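Local coordinates for TraM protein (Plasmid R64, PDB 3WZ3), which is probably an inner-membrane component of a plasmid-encoded type IVB secretion system, related to Legionella DotI and captured here as its periplasmic fragment, at residues N67-V78 with W90-V101. Numbering follows the deposited sequence.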
loop_
_atom_site.group_PDB
_atom_site.type_symbol
_atom_site.label_atom_id
_atom_site.label_comp_id
_atom_site.label_asym_id
_atom_site.label_seq_id
_atom_site.Cartn_x
_atom_site.Cartn_y
_atom_site.Cartn_z
ATOM N N ASN A 67 -13.140 9.366 -7.399
ATOM C CA ASN A 67 -12.471 8.873 -6.213
ATOM C C ASN A 67 -11.970 7.471 -6.500
ATOM O O ASN A 67 -12.504 6.790 -7.371
ATOM C CB ASN A 67 -13.445 8.815 -5.040
ATOM C CG ASN A 67 -13.884 10.196 -4.570
ATOM O OD1 ASN A 67 -13.203 11.179 -4.796
ATOM N ND2 ASN A 67 -15.017 10.254 -3.885
ATOM N N LEU A 68 -10.945 7.040 -5.773
ATOM C CA LEU A 68 -10.523 5.642 -5.805
ATOM C C LEU A 68 -10.972 4.987 -4.517
ATOM O O LEU A 68 -10.740 5.527 -3.434
ATOM C CB LEU A 68 -9.006 5.537 -5.902
ATOM C CG LEU A 68 -8.469 4.104 -6.013
ATOM C CD1 LEU A 68 -8.882 3.453 -7.332
ATOM C CD2 LEU A 68 -6.944 4.102 -5.904
ATOM N N THR A 69 -11.627 3.834 -4.634
ATOM C CA THR A 69 -12.054 3.064 -3.479
ATOM C C THR A 69 -11.391 1.698 -3.548
ATOM O O THR A 69 -11.123 1.193 -4.629
ATOM C CB THR A 69 -13.584 2.920 -3.450
ATOM O OG1 THR A 69 -14.004 2.119 -4.556
ATOM C CG2 THR A 69 -14.235 4.305 -3.564
ATOM N N ALA A 70 -11.107 1.113 -2.394
ATOM C CA ALA A 70 -10.483 -0.206 -2.382
ATOM C C ALA A 70 -10.798 -0.965 -1.122
ATOM O O ALA A 70 -10.936 -0.373 -0.043
ATOM C CB ALA A 70 -8.958 -0.078 -2.518
ATOM N N THR A 71 -10.849 -2.285 -1.273
ATOM C CA THR A 71 -11.045 -3.181 -0.145
ATOM C C THR A 71 -9.915 -4.199 -0.143
ATOM O O THR A 71 -9.640 -4.822 -1.163
ATOM C CB THR A 71 -12.388 -3.912 -0.234
ATOM O OG1 THR A 71 -13.462 -2.959 -0.183
ATOM C CG2 THR A 71 -12.533 -4.876 0.944
ATOM N N THR A 72 -9.276 -4.359 1.013
ATOM C CA THR A 72 -8.180 -5.311 1.176
ATOM C C THR A 72 -8.718 -6.547 1.868
ATOM O O THR A 72 -9.377 -6.448 2.915
ATOM C CB THR A 72 -7.033 -4.683 1.993
ATOM O OG1 THR A 72 -6.582 -3.502 1.322
ATOM C CG2 THR A 72 -5.875 -5.649 2.129
ATOM N N GLY A 73 -8.451 -7.712 1.278
ATOM C CA GLY A 73 -8.911 -8.966 1.847
ATOM C C GLY A 73 -7.955 -9.505 2.879
ATOM O O GLY A 73 -6.957 -8.883 3.244
ATOM N N ALA A 74 -8.261 -10.699 3.363
ATOM C CA ALA A 74 -7.391 -11.321 4.340
ATOM C C ALA A 74 -6.061 -11.710 3.701
ATOM O O ALA A 74 -6.013 -12.385 2.686
ATOM C CB ALA A 74 -8.069 -12.533 4.951
ATOM N N GLY A 75 -4.988 -11.284 4.338
ATOM C CA GLY A 75 -3.657 -11.528 3.831
ATOM C C GLY A 75 -2.994 -12.703 4.508
ATOM O O GLY A 75 -3.535 -13.302 5.439
ATOM N N VAL A 76 -1.824 -13.048 3.988
ATOM C CA VAL A 76 -1.027 -14.146 4.530
ATOM C C VAL A 76 0.461 -13.808 4.534
ATOM O O VAL A 76 0.955 -13.057 3.670
ATOM C CB VAL A 76 -1.218 -15.475 3.767
ATOM C CG1 VAL A 76 -2.677 -15.949 3.876
ATOM C CG2 VAL A 76 -0.787 -15.320 2.346
ATOM N N LEU A 77 1.180 -14.359 5.503
ATOM C CA LEU A 77 2.633 -14.312 5.506
ATOM C C LEU A 77 3.206 -15.300 4.498
ATOM O O LEU A 77 2.874 -16.501 4.524
ATOM C CB LEU A 77 3.185 -14.646 6.899
ATOM C CG LEU A 77 4.708 -14.559 6.969
ATOM C CD1 LEU A 77 5.157 -13.112 7.078
ATOM C CD2 LEU A 77 5.247 -15.368 8.171
ATOM N N VAL A 78 4.033 -14.804 3.588
ATOM C CA VAL A 78 4.765 -15.664 2.661
ATOM C C VAL A 78 6.020 -16.200 3.355
ATOM O O VAL A 78 6.219 -17.416 3.435
ATOM C CB VAL A 78 5.169 -14.907 1.410
ATOM C CG1 VAL A 78 5.847 -15.863 0.439
ATOM C CG2 VAL A 78 3.939 -14.290 0.762
ATOM N N TRP A 90 9.306 -9.080 7.079
ATOM C CA TRP A 90 8.210 -9.994 6.803
ATOM C C TRP A 90 7.703 -9.680 5.398
ATOM O O TRP A 90 7.584 -8.502 5.028
ATOM C CB TRP A 90 7.027 -9.777 7.735
ATOM C CG TRP A 90 7.272 -9.809 9.204
ATOM C CD1 TRP A 90 7.045 -10.872 10.055
ATOM C CD2 TRP A 90 7.702 -8.722 10.038
ATOM N NE1 TRP A 90 7.324 -10.501 11.359
ATOM C CE2 TRP A 90 7.732 -9.190 11.361
ATOM C CE3 TRP A 90 8.077 -7.396 9.787
ATOM C CZ2 TRP A 90 8.099 -8.386 12.425
ATOM C CZ3 TRP A 90 8.450 -6.602 10.856
ATOM C CH2 TRP A 90 8.457 -7.102 12.157
ATOM N N THR A 91 7.397 -10.708 4.616
ATOM C CA THR A 91 6.759 -10.527 3.309
ATOM C C THR A 91 5.352 -11.108 3.355
ATOM O O THR A 91 5.166 -12.290 3.672
ATOM C CB THR A 91 7.581 -11.210 2.214
ATOM O OG1 THR A 91 8.882 -10.610 2.138
ATOM C CG2 THR A 91 6.875 -11.112 0.848
ATOM N N PHE A 92 4.364 -10.279 3.021
ATOM C CA PHE A 92 2.957 -10.649 3.031
ATOM C C PHE A 92 2.363 -10.508 1.647
ATOM O O PHE A 92 2.826 -9.711 0.837
ATOM C CB PHE A 92 2.145 -9.720 3.959
ATOM C CG PHE A 92 2.514 -9.825 5.419
ATOM C CD1 PHE A 92 1.986 -10.826 6.218
ATOM C CD2 PHE A 92 3.383 -8.920 5.984
ATOM C CE1 PHE A 92 2.334 -10.914 7.570
ATOM C CE2 PHE A 92 3.727 -9.001 7.314
ATOM C CZ PHE A 92 3.208 -10.003 8.105
ATOM N N GLN A 93 1.284 -11.228 1.392
ATOM C CA GLN A 93 0.461 -10.979 0.213
ATOM C C GLN A 93 -0.982 -10.774 0.624
ATOM O O GLN A 93 -1.488 -11.478 1.498
ATOM C CB GLN A 93 0.583 -12.128 -0.798
ATOM C CG GLN A 93 1.884 -12.068 -1.622
ATOM C CD GLN A 93 2.008 -13.195 -2.608
ATOM O OE1 GLN A 93 1.121 -14.041 -2.698
ATOM N NE2 GLN A 93 3.123 -13.243 -3.327
ATOM N N TYR A 94 -1.637 -9.786 0.013
ATOM C CA TYR A 94 -3.032 -9.460 0.307
ATOM C C TYR A 94 -3.823 -9.305 -0.983
ATOM O O TYR A 94 -3.379 -8.610 -1.881
ATOM C CB TYR A 94 -3.133 -8.095 1.012
ATOM C CG TYR A 94 -2.297 -7.874 2.248
ATOM C CD1 TYR A 94 -0.969 -7.504 2.134
ATOM C CD2 TYR A 94 -2.864 -7.930 3.530
ATOM C CE1 TYR A 94 -0.194 -7.236 3.254
ATOM C CE2 TYR A 94 -2.100 -7.649 4.655
ATOM C CZ TYR A 94 -0.774 -7.316 4.502
ATOM O OH TYR A 94 0.001 -7.037 5.612
ATOM N N PRO A 95 -5.022 -9.885 -1.052
ATOM C CA PRO A 95 -5.935 -9.537 -2.155
ATOM C C PRO A 95 -6.382 -8.081 -1.999
ATOM O O PRO A 95 -6.632 -7.659 -0.868
ATOM C CB PRO A 95 -7.140 -10.473 -1.936
ATOM C CG PRO A 95 -6.756 -11.426 -0.839
ATOM C CD PRO A 95 -5.630 -10.808 -0.081
ATOM N N VAL A 96 -6.458 -7.341 -3.110
ATOM C CA VAL A 96 -6.975 -5.985 -3.086
ATOM C C VAL A 96 -7.884 -5.811 -4.295
ATOM O O VAL A 96 -7.493 -6.132 -5.417
ATOM C CB VAL A 96 -5.838 -4.951 -3.169
ATOM C CG1 VAL A 96 -6.412 -3.533 -3.213
ATOM C CG2 VAL A 96 -4.888 -5.131 -1.999
ATOM N N ARG A 97 -9.098 -5.329 -4.066
ATOM C CA ARG A 97 -9.955 -4.958 -5.184
ATOM C C ARG A 97 -10.150 -3.453 -5.109
ATOM O O ARG A 97 -10.322 -2.906 -4.032
ATOM C CB ARG A 97 -11.291 -5.715 -5.147
ATOM C CG ARG A 97 -12.080 -5.575 -3.879
ATOM C CD ARG A 97 -13.283 -6.542 -3.888
ATOM N NE ARG A 97 -14.083 -6.465 -2.665
ATOM C CZ ARG A 97 -15.063 -5.588 -2.464
ATOM N NH1 ARG A 97 -15.373 -4.705 -3.404
ATOM N NH2 ARG A 97 -15.736 -5.593 -1.321
HETATM N N MSE A 98 -10.079 -2.785 -6.248
HETATM C CA MSE A 98 -10.223 -1.328 -6.252
HETATM C C MSE A 98 -11.026 -0.838 -7.436
HETATM O O MSE A 98 -11.137 -1.513 -8.457
HETATM C CB MSE A 98 -8.852 -0.641 -6.190
HETATM C CG MSE A 98 -7.993 -0.803 -7.418
HETATM SE SE MSE A 98 -6.223 0.061 -7.249
HETATM C CE MSE A 98 -5.417 -1.179 -6.002
ATOM N N ARG A 99 -11.592 0.349 -7.292
ATOM C CA ARG A 99 -12.487 0.859 -8.321
ATOM C C ARG A 99 -12.485 2.374 -8.344
ATOM O O ARG A 99 -12.564 3.006 -7.297
ATOM C CB ARG A 99 -13.915 0.355 -8.075
ATOM C CG ARG A 99 -14.839 0.646 -9.252
ATOM C CD ARG A 99 -16.217 0.080 -9.022
ATOM N NE ARG A 99 -16.941 -0.014 -10.285
ATOM C CZ ARG A 99 -18.074 -0.685 -10.450
ATOM N NH1 ARG A 99 -18.615 -1.336 -9.429
ATOM N NH2 ARG A 99 -18.658 -0.706 -11.640
ATOM N N LEU A 100 -12.398 2.946 -9.540
ATOM C CA LEU A 100 -12.563 4.388 -9.714
ATOM C C LEU A 100 -14.048 4.707 -9.811
ATOM O O LEU A 100 -14.752 4.119 -10.631
ATOM C CB LEU A 100 -11.790 4.856 -10.952
ATOM C CG LEU A 100 -10.272 4.844 -10.772
ATOM C CD1 LEU A 100 -9.531 4.805 -12.122
ATOM C CD2 LEU A 100 -9.850 6.043 -9.929
ATOM N N VAL A 101 -14.513 5.609 -8.953
ATOM C CA VAL A 101 -15.934 5.913 -8.834
ATOM C C VAL A 101 -16.182 7.412 -8.932
ATOM O O VAL A 101 -15.635 8.189 -8.161
ATOM C CB VAL A 101 -16.502 5.386 -7.508
ATOM C CG1 VAL A 101 -17.968 5.789 -7.349
ATOM C CG2 VAL A 101 -16.345 3.873 -7.437
#
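Asn-67, Thr-69 and Thr-71 each exchange two backbone hydrogen bonds with Val-101, Arg-99 and Arg-97 respectively. Gly-73 N adds a single bond to Pro-95 O, at 2.8 Å. Pairing then breaks off over Ala-74 and resumes one residue out of step: Val-76 exchanges two bonds with Gln-93, and Val-78 N reaches Thr-91 O. At the break, Gly-75 CA packs 3.7 Å from Tyr-94 CD2. Strands 67-82 and 88-101 thus form an antiparallel hairpin with an irregular first strand, at one border of a four-stranded sheet, consistent with the NTF2-like clan to which the family belongs. Apolar contacts gather on the sheet face that meets helices 7-22 and 57-64. Leu-77 CD1 sits over one face of the Phe-92 ring, a CH-pi contact 4.0 Å from the centroid. With CG anti to the backbone N (chi1 -178°), the leucine chain reaches across to Phe-92, and CD1 also meets Trp-90 CB. Ala-70 CB touches CB of Met-98, which is present as selenomethionine, at 3.7 Å. Leu-68 CD1 meets Leu-100 CD2 at 3.8 Å, and both leucines also touch Ile-57. On the opposite face, Thr-71 and Arg-97 lie side by side. Thr-71 OG1 rests above the Arg-97 guanidinium, 3.7 Å from NH2 and displaced from the centre of the group. Arg-97 is extended from CG to NE, and its NH1 forms a salt bridge with Glu-109.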